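Local atomic coordinates of tryptophan--tRNA ligase (Mycoplasma pneumoniae, PDB entry 2YY5), a protein that catalyses the ATP-dependent attachment of tryptophan to tRNA(Trp), releasing AMP and diphosphate. Residues 79-83 / 84-88; 269-272 / 273-277. The protein carries 1 engineered substitution. All coordinates share one frame; numbering follows the deposited sequence.

Contact 1 (79-83 / 84-88) and contact 2 (269-272 / 273-277) are both local bends, their centres about 43 Å apart on opposite sides of the chain's centre. They share no element. Contact 1 is buried: it turns the end of strand 78-82 into helix 87-98 beside the ligand pocket and at the dimer interface. It is held by two backbone hydrogen bonds, a water bridge and a Phe-Leu contact. Contact 2 is a partly buried link between helices 265-271 and 275-278, well away from the ATP and tryptophan sites. There a glycine ends one helix, an aspartate caps the next, and a loose leucine pair joins them.

Contact 1 (79-83 / 84-88); sequences CLFLQ and SDLLE
Phe81 meets the branched end of Leu86 obliquely with its ring, the two side chains crossing at about a right angle. CD1 of Phe81 meets CD1 of Leu86 at 3.9 Å, and CE1 of Phe81 lies 4.2 Å from CD2 of Leu86. With CG of Phe81 set between its backbone N and carbonyl carbon (chi1 66°), the ring reaches across this turn; Phe41 and Tyr146 meet it from elsewhere in the chain. Between the two residues the backbone winds through a short 3-10 turn. Asp85 N donates to Leu82 O (2.7 Å, N-H...O angle 155°), and Leu86 N donates to Gln83 O (3.1 Å). A water adds a third link: it accepts from Leu82 N at 2.8 Å and donates to Asp85 OD1 at 2.7 Å, tying the end of the strand to the aspartate. The other carboxylate oxygen, OD2, accepts from Ser344 N of the second subunit, so one side chain serves both the turn and the dimer. Ser84 OG likewise bonds to Asp44 and to Gly343 N of that subunit. Gln83 stretches away from the turn, its chain extended beyond CG; OE1 accepts from Leu45 N, while NE2 makes a weak hydrogen bond to Asp142, predicted to bind L-tryptophan. This weak bond may help to position Asp142. This is the strand-to-helix turn at the end of a parallel strand in the Rossmann-type catalytic domain of class I synthetases, next to the tryptophan pocket.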
ATOM      1  N   CYS B  79      -9.354 -23.366   2.126  1.00 23.27           N
ATOM      2  CA  CYS B  79      -8.436 -22.532   2.890  1.00 22.08           C
ATOM      3  C   CYS B  79      -9.118 -21.216   3.238  1.00 23.52           C
ATOM      4  O   CYS B  79      -9.428 -20.426   2.348  1.00 28.02           O
ATOM      5  CB  CYS B  79      -7.178 -22.234   2.079  1.00 22.22           C
ATOM      6  SG  CYS B  79      -6.066 -21.073   2.898  1.00 32.98           S
ATOM      7  N   LEU B  80      -9.351 -20.984   4.525  1.00 21.03           N
ATOM      8  CA  LEU B  80     -10.007 -19.762   4.981  1.00 22.51           C
ATOM      9  C   LEU B  80      -9.045 -18.965   5.861  1.00 21.82           C
ATOM     10  O   LEU B  80      -8.645 -19.428   6.923  1.00 21.93           O
ATOM     11  CB  LEU B  80     -11.277 -20.120   5.763  1.00 17.18           C
ATOM     12  CG  LEU B  80     -12.022 -19.019   6.527  1.00 21.29           C
ATOM     13  CD1 LEU B  80     -12.514 -17.921   5.579  1.00  9.13           C
ATOM     14  CD2 LEU B  80     -13.194 -19.660   7.274  1.00 12.41           C
ATOM     15  N   PHE B  81      -8.678 -17.766   5.421  1.00 19.15           N
ATOM     16  CA  PHE B  81      -7.737 -16.956   6.184  1.00 14.34           C
ATOM     17  C   PHE B  81      -8.132 -15.491   6.351  1.00 10.82           C
ATOM     18  O   PHE B  81      -9.105 -15.032   5.764  1.00  4.86           O
ATOM     19  CB  PHE B  81      -6.353 -17.047   5.540  1.00 10.24           C
ATOM     20  CG  PHE B  81      -6.270 -16.433   4.161  1.00  9.56           C
ATOM     21  CD1 PHE B  81      -5.639 -15.205   3.970  1.00 10.09           C
ATOM     22  CD2 PHE B  81      -6.747 -17.121   3.046  1.00 10.50           C
ATOM     23  CE1 PHE B  81      -5.468 -14.676   2.686  1.00  9.49           C
ATOM     24  CE2 PHE B  81      -6.580 -16.599   1.755  1.00 11.35           C
ATOM     25  CZ  PHE B  81      -5.937 -15.376   1.576  1.00  4.31           C
ATOM     26  N   LEU B  82      -7.367 -14.764   7.168  1.00 12.99           N
ATOM     27  CA  LEU B  82      -7.618 -13.344   7.400  1.00 12.87           C
ATOM     28  C   LEU B  82      -6.549 -12.563   6.654  1.00 16.47           C
ATOM     29  O   LEU B  82      -5.367 -12.651   6.982  1.00 17.41           O
ATOM     30  CB  LEU B  82      -7.548 -13.009   8.892  1.00 13.21           C
ATOM     31  CG  LEU B  82      -7.835 -11.535   9.200  1.00 14.24           C
ATOM     32  CD1 LEU B  82      -9.305 -11.280   8.942  1.00 10.15           C
ATOM     33  CD2 LEU B  82      -7.484 -11.184  10.643  1.00 10.55           C
ATOM     34  N   GLN B  83      -6.980 -11.805   5.647  1.00 14.93           N
ATOM     35  CA  GLN B  83      -6.089 -11.006   4.810  1.00 15.97           C
ATOM     36  C   GLN B  83      -4.935 -10.322   5.555  1.00 14.81           C
ATOM     37  O   GLN B  83      -3.780 -10.419   5.148  1.00 11.56           O
ATOM     38  CB  GLN B  83      -6.918  -9.961   4.045  1.00 17.25           C
ATOM     39  CG  GLN B  83      -6.126  -9.082   3.086  1.00 14.06           C
ATOM     40  CD  GLN B  83      -7.012  -8.091   2.356  1.00 15.85           C
ATOM     41  OE1 GLN B  83      -8.052  -7.687   2.865  1.00 15.19           O
ATOM     42  NE2 GLN B  83      -6.593  -7.681   1.165  1.00 13.98           N
ATOM     43  N   SER B  84      -5.244  -9.641   6.648  1.00 17.21           N
ATOM     44  CA  SER B  84      -4.215  -8.948   7.409  1.00 15.82           C
ATOM     45  C   SER B  84      -3.165  -9.866   8.042  1.00 19.67           C
ATOM     46  O   SER B  84      -2.112  -9.385   8.469  1.00 18.50           O
ATOM     47  CB  SER B  84      -4.864  -8.077   8.501  1.00 19.98           C
ATOM     48  OG  SER B  84      -5.478  -8.861   9.517  1.00 14.63           O
ATOM     49  N   ASP B  85      -3.440 -11.171   8.129  1.00 15.60           N
ATOM     50  CA  ASP B  85      -2.472 -12.100   8.724  1.00 14.17           C
ATOM     51  C   ASP B  85      -1.285 -12.325   7.801  1.00 18.01           C
ATOM     52  O   ASP B  85      -0.263 -12.872   8.219  1.00 20.13           O
ATOM     53  CB  ASP B  85      -3.119 -13.453   9.038  1.00 16.98           C
ATOM     54  CG  ASP B  85      -3.752 -13.500  10.420  1.00 22.22           C
ATOM     55  OD1 ASP B  85      -4.598 -14.389  10.650  1.00 26.41           O
ATOM     56  OD2 ASP B  85      -3.401 -12.667  11.281  1.00 20.36           O
ATOM     57  N   LEU B  86      -1.432 -11.913   6.544  1.00 13.67           N
ATOM     58  CA  LEU B  86      -0.368 -12.059   5.562  1.00 14.99           C
ATOM     59  C   LEU B  86       0.205 -10.741   5.026  1.00 13.09           C
ATOM     60  O   LEU B  86      -0.404 -10.076   4.194  1.00 11.55           O
ATOM     61  CB  LEU B  86      -0.852 -12.901   4.374  1.00 12.49           C
ATOM     62  CG  LEU B  86      -1.039 -14.401   4.589  1.00 20.51           C
ATOM     63  CD1 LEU B  86      -2.179 -14.638   5.570  1.00 14.06           C
ATOM     64  CD2 LEU B  86      -1.328 -15.078   3.250  1.00 19.46           C
ATOM     65  N   LEU B  87       1.387 -10.371   5.491  1.00 12.23           N
ATOM     66  CA  LEU B  87       2.026  -9.163   4.991  1.00 13.74           C
ATOM     67  C   LEU B  87       2.185  -9.234   3.466  1.00 18.85           C
ATOM     68  O   LEU B  87       2.348  -8.200   2.805  1.00 18.49           O
ATOM     69  CB  LEU B  87       3.401  -8.987   5.646  1.00 15.19           C
ATOM     70  CG  LEU B  87       3.467  -8.250   6.990  1.00 13.00           C
ATOM     71  CD1 LEU B  87       2.127  -8.280   7.693  1.00 12.19           C
ATOM     72  CD2 LEU B  87       4.544  -8.876   7.835  1.00 11.82           C
ATOM     73  N   GLU B  88       2.147 -10.449   2.908  1.00 16.76           N
ATOM     74  CA  GLU B  88       2.290 -10.623   1.462  1.00 11.01           C
ATOM     75  C   GLU B  88       1.209  -9.873   0.704  1.00 11.60           C
ATOM     76  O   GLU B  88       1.404  -9.484  -0.439  1.00 16.92           O
ATOM     77  CB  GLU B  88       2.228 -12.103   1.060  1.00 13.12           C
ATOM     78  CG  GLU B  88       3.485 -12.923   1.342  1.00  7.23           C
ATOM     79  CD  GLU B  88       3.607 -13.280   2.804  1.00 19.81           C
ATOM     80  OE1 GLU B  88       4.589 -13.947   3.188  1.00 21.54           O
ATOM     81  OE2 GLU B  88       2.705 -12.892   3.573  1.00 22.46           O
TER
HETATM   82  O   HOH W   1      -5.420 -16.056   8.676  1.00  5.73           O

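Contact 2 (269-272 / 273-277); sequences NQLG and NDLEA
Leu271, the last residue of helix 265-271, sends its side chain across the bend to meet Leu275 at the start of helix 275-278. The touch is between methyl groups, CD2 of Leu271 and CD2 of Leu275 lying 4.3 Å apart: a loose apolar contact between two buried leucines in an otherwise largely exposed link. Earlier in the same helix, Asn269 OD1 bonds to Gln265 NE2. Gly272 follows Leu271 and ends the helix. Its positive phi of 86° takes the chain out of the helical path, a conformation suited to a residue with no beta carbon to press on the carbonyl O of Leu271. The same residue also touches the incoming helix, for Gly272 O is 4.2 Å from CD2 of Leu275. That methyl thus touches both the leucine before the bend and the carbonyl within it. Beyond the glycine the chain turns quickly, with Gly272 C only 3.3 Å from Asp274 N. Asn273, an exposed residue, holds CG anti to its backbone N (chi1 -163°) and touches the bend through CB, 3.7 Å from Gly272 C. Asp274 then starts the new helix as its N-cap: OD1 accepts from Ala277 N at 3.0 Å, the N-H approaching from above the carboxylate plane. The bond occupies a backbone N-H at the first turn, where no earlier helical carbonyl is available, and the negative group probably also interacts favourably with the helix dipole. Beyond the cap, Glu276 OE1 accepts from Phe240 N. The two short helices thus form a glycine-ended, aspartate-capped corner well away from the ATP and tryptophan sites, with Leu275 turned onto Lys256 and Leu259 of helix 246-259.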
ATOM      1  N   ASN B 269     -40.700 -28.962  -2.638  1.00 43.24           N
ATOM      2  CA  ASN B 269     -41.495 -30.098  -3.090  1.00 46.46           C
ATOM      3  C   ASN B 269     -42.936 -29.631  -3.265  1.00 49.87           C
ATOM      4  O   ASN B 269     -43.568 -29.887  -4.288  1.00 54.51           O
ATOM      5  CB  ASN B 269     -41.428 -31.230  -2.068  1.00 42.33           C
ATOM      6  CG  ASN B 269     -40.139 -32.015  -2.159  1.00 50.17           C
ATOM      7  OD1 ASN B 269     -39.091 -31.470  -2.501  1.00 52.67           O
ATOM      8  ND2 ASN B 269     -40.206 -33.303  -1.844  1.00 55.74           N
ATOM      9  N   GLN B 270     -43.442 -28.934  -2.257  1.00 49.01           N
ATOM     10  CA  GLN B 270     -44.796 -28.406  -2.275  1.00 48.41           C
ATOM     11  C   GLN B 270     -45.007 -27.450  -3.452  1.00 47.54           C
ATOM     12  O   GLN B 270     -46.129 -27.279  -3.931  1.00 49.73           O
ATOM     13  CB  GLN B 270     -45.066 -27.692  -0.942  1.00 52.11           C
ATOM     14  CG  GLN B 270     -46.057 -26.531  -0.993  1.00 59.54           C
ATOM     15  CD  GLN B 270     -46.111 -25.751   0.316  1.00 60.50           C
ATOM     16  OE1 GLN B 270     -46.745 -24.695   0.403  1.00 59.28           O
ATOM     17  NE2 GLN B 270     -45.445 -26.274   1.343  1.00 59.81           N
ATOM     18  N   LEU B 271     -43.925 -26.843  -3.933  1.00 44.40           N
ATOM     19  CA  LEU B 271     -44.019 -25.886  -5.033  1.00 46.28           C
ATOM     20  C   LEU B 271     -43.792 -26.415  -6.453  1.00 46.78           C
ATOM     21  O   LEU B 271     -44.380 -25.897  -7.400  1.00 49.38           O
ATOM     22  CB  LEU B 271     -43.076 -24.706  -4.764  1.00 42.38           C
ATOM     23  CG  LEU B 271     -43.651 -23.476  -4.043  1.00 38.62           C
ATOM     24  CD1 LEU B 271     -44.433 -23.870  -2.804  1.00 36.92           C
ATOM     25  CD2 LEU B 271     -42.510 -22.551  -3.683  1.00 42.07           C
ATOM     26  N   GLY B 272     -42.950 -27.433  -6.610  1.00 46.16           N
ATOM     27  CA  GLY B 272     -42.692 -27.973  -7.936  1.00 42.45           C
ATOM     28  C   GLY B 272     -41.582 -27.204  -8.626  1.00 46.31           C
ATOM     29  O   GLY B 272     -41.184 -26.144  -8.153  1.00 48.74           O
ATOM     30  N   ASN B 273     -41.090 -27.708  -9.752  1.00 47.89           N
ATOM     31  CA  ASN B 273     -39.998 -27.028 -10.444  1.00 48.31           C
ATOM     32  C   ASN B 273     -40.406 -25.842 -11.308  1.00 46.74           C
ATOM     33  O   ASN B 273     -39.551 -25.060 -11.723  1.00 46.37           O
ATOM     34  CB  ASN B 273     -39.210 -28.017 -11.307  1.00 50.45           C
ATOM     35  CG  ASN B 273     -37.841 -27.476 -11.712  1.00 57.47           C
ATOM     36  OD1 ASN B 273     -37.144 -28.074 -12.535  1.00 62.15           O
ATOM     37  ND2 ASN B 273     -37.448 -26.346 -11.123  1.00 50.64           N
ATOM     38  N   ASP B 274     -41.698 -25.703 -11.586  1.00 42.89           N
ATOM     39  CA  ASP B 274     -42.162 -24.596 -12.415  1.00 39.28           C
ATOM     40  C   ASP B 274     -42.816 -23.507 -11.563  1.00 37.34           C
ATOM     41  O   ASP B 274     -44.039 -23.447 -11.443  1.00 38.30           O
ATOM     42  CB  ASP B 274     -43.156 -25.105 -13.462  1.00 39.37           C
ATOM     43  CG  ASP B 274     -43.425 -24.088 -14.555  1.00 43.09           C
ATOM     44  OD1 ASP B 274     -43.111 -22.897 -14.351  1.00 41.72           O
ATOM     45  OD2 ASP B 274     -43.965 -24.478 -15.614  1.00 43.58           O
ATOM     46  N   LEU B 275     -41.992 -22.645 -10.978  1.00 37.14           N
ATOM     47  CA  LEU B 275     -42.484 -21.556 -10.134  1.00 35.95           C
ATOM     48  C   LEU B 275     -43.540 -20.674 -10.815  1.00 33.70           C
ATOM     49  O   LEU B 275     -44.550 -20.307 -10.201  1.00 32.18           O
ATOM     50  CB  LEU B 275     -41.319 -20.677  -9.669  1.00 30.90           C
ATOM     51  CG  LEU B 275     -40.229 -21.262  -8.767  1.00 27.62           C
ATOM     52  CD1 LEU B 275     -39.348 -20.108  -8.265  1.00 22.81           C
ATOM     53  CD2 LEU B 275     -40.852 -21.995  -7.581  1.00 19.16           C
ATOM     54  N   GLU B 276     -43.303 -20.317 -12.074  1.00 27.40           N
ATOM     55  CA  GLU B 276     -44.257 -19.489 -12.788  1.00 33.84           C
ATOM     56  C   GLU B 276     -45.593 -20.208 -12.899  1.00 36.89           C
ATOM     57  O   GLU B 276     -46.653 -19.583 -12.758  1.00 37.60           O
ATOM     58  CB  GLU B 276     -43.744 -19.133 -14.187  1.00 38.40           C
ATOM     59  CG  GLU B 276     -42.587 -18.147 -14.199  1.00 43.96           C
ATOM     60  CD  GLU B 276     -42.473 -17.409 -15.521  1.00 44.06           C
ATOM     61  OE1 GLU B 276     -41.496 -16.647 -15.713  1.00 37.93           O
ATOM     62  OE2 GLU B 276     -43.374 -17.591 -16.369  1.00 48.72           O
ATOM     63  N   ALA B 277     -45.546 -21.517 -13.150  1.00 32.50           N
ATOM     64  CA  ALA B 277     -46.772 -22.306 -13.266  1.00 31.82           C
ATOM     65  C   ALA B 277     -47.487 -22.375 -11.913  1.00 31.61           C
ATOM     66  O   ALA B 277     -48.711 -22.308 -11.840  1.00 37.68           O
ATOM     67  CB  ALA B 277     -46.453 -23.715 -13.768  1.00 26.68           C
TER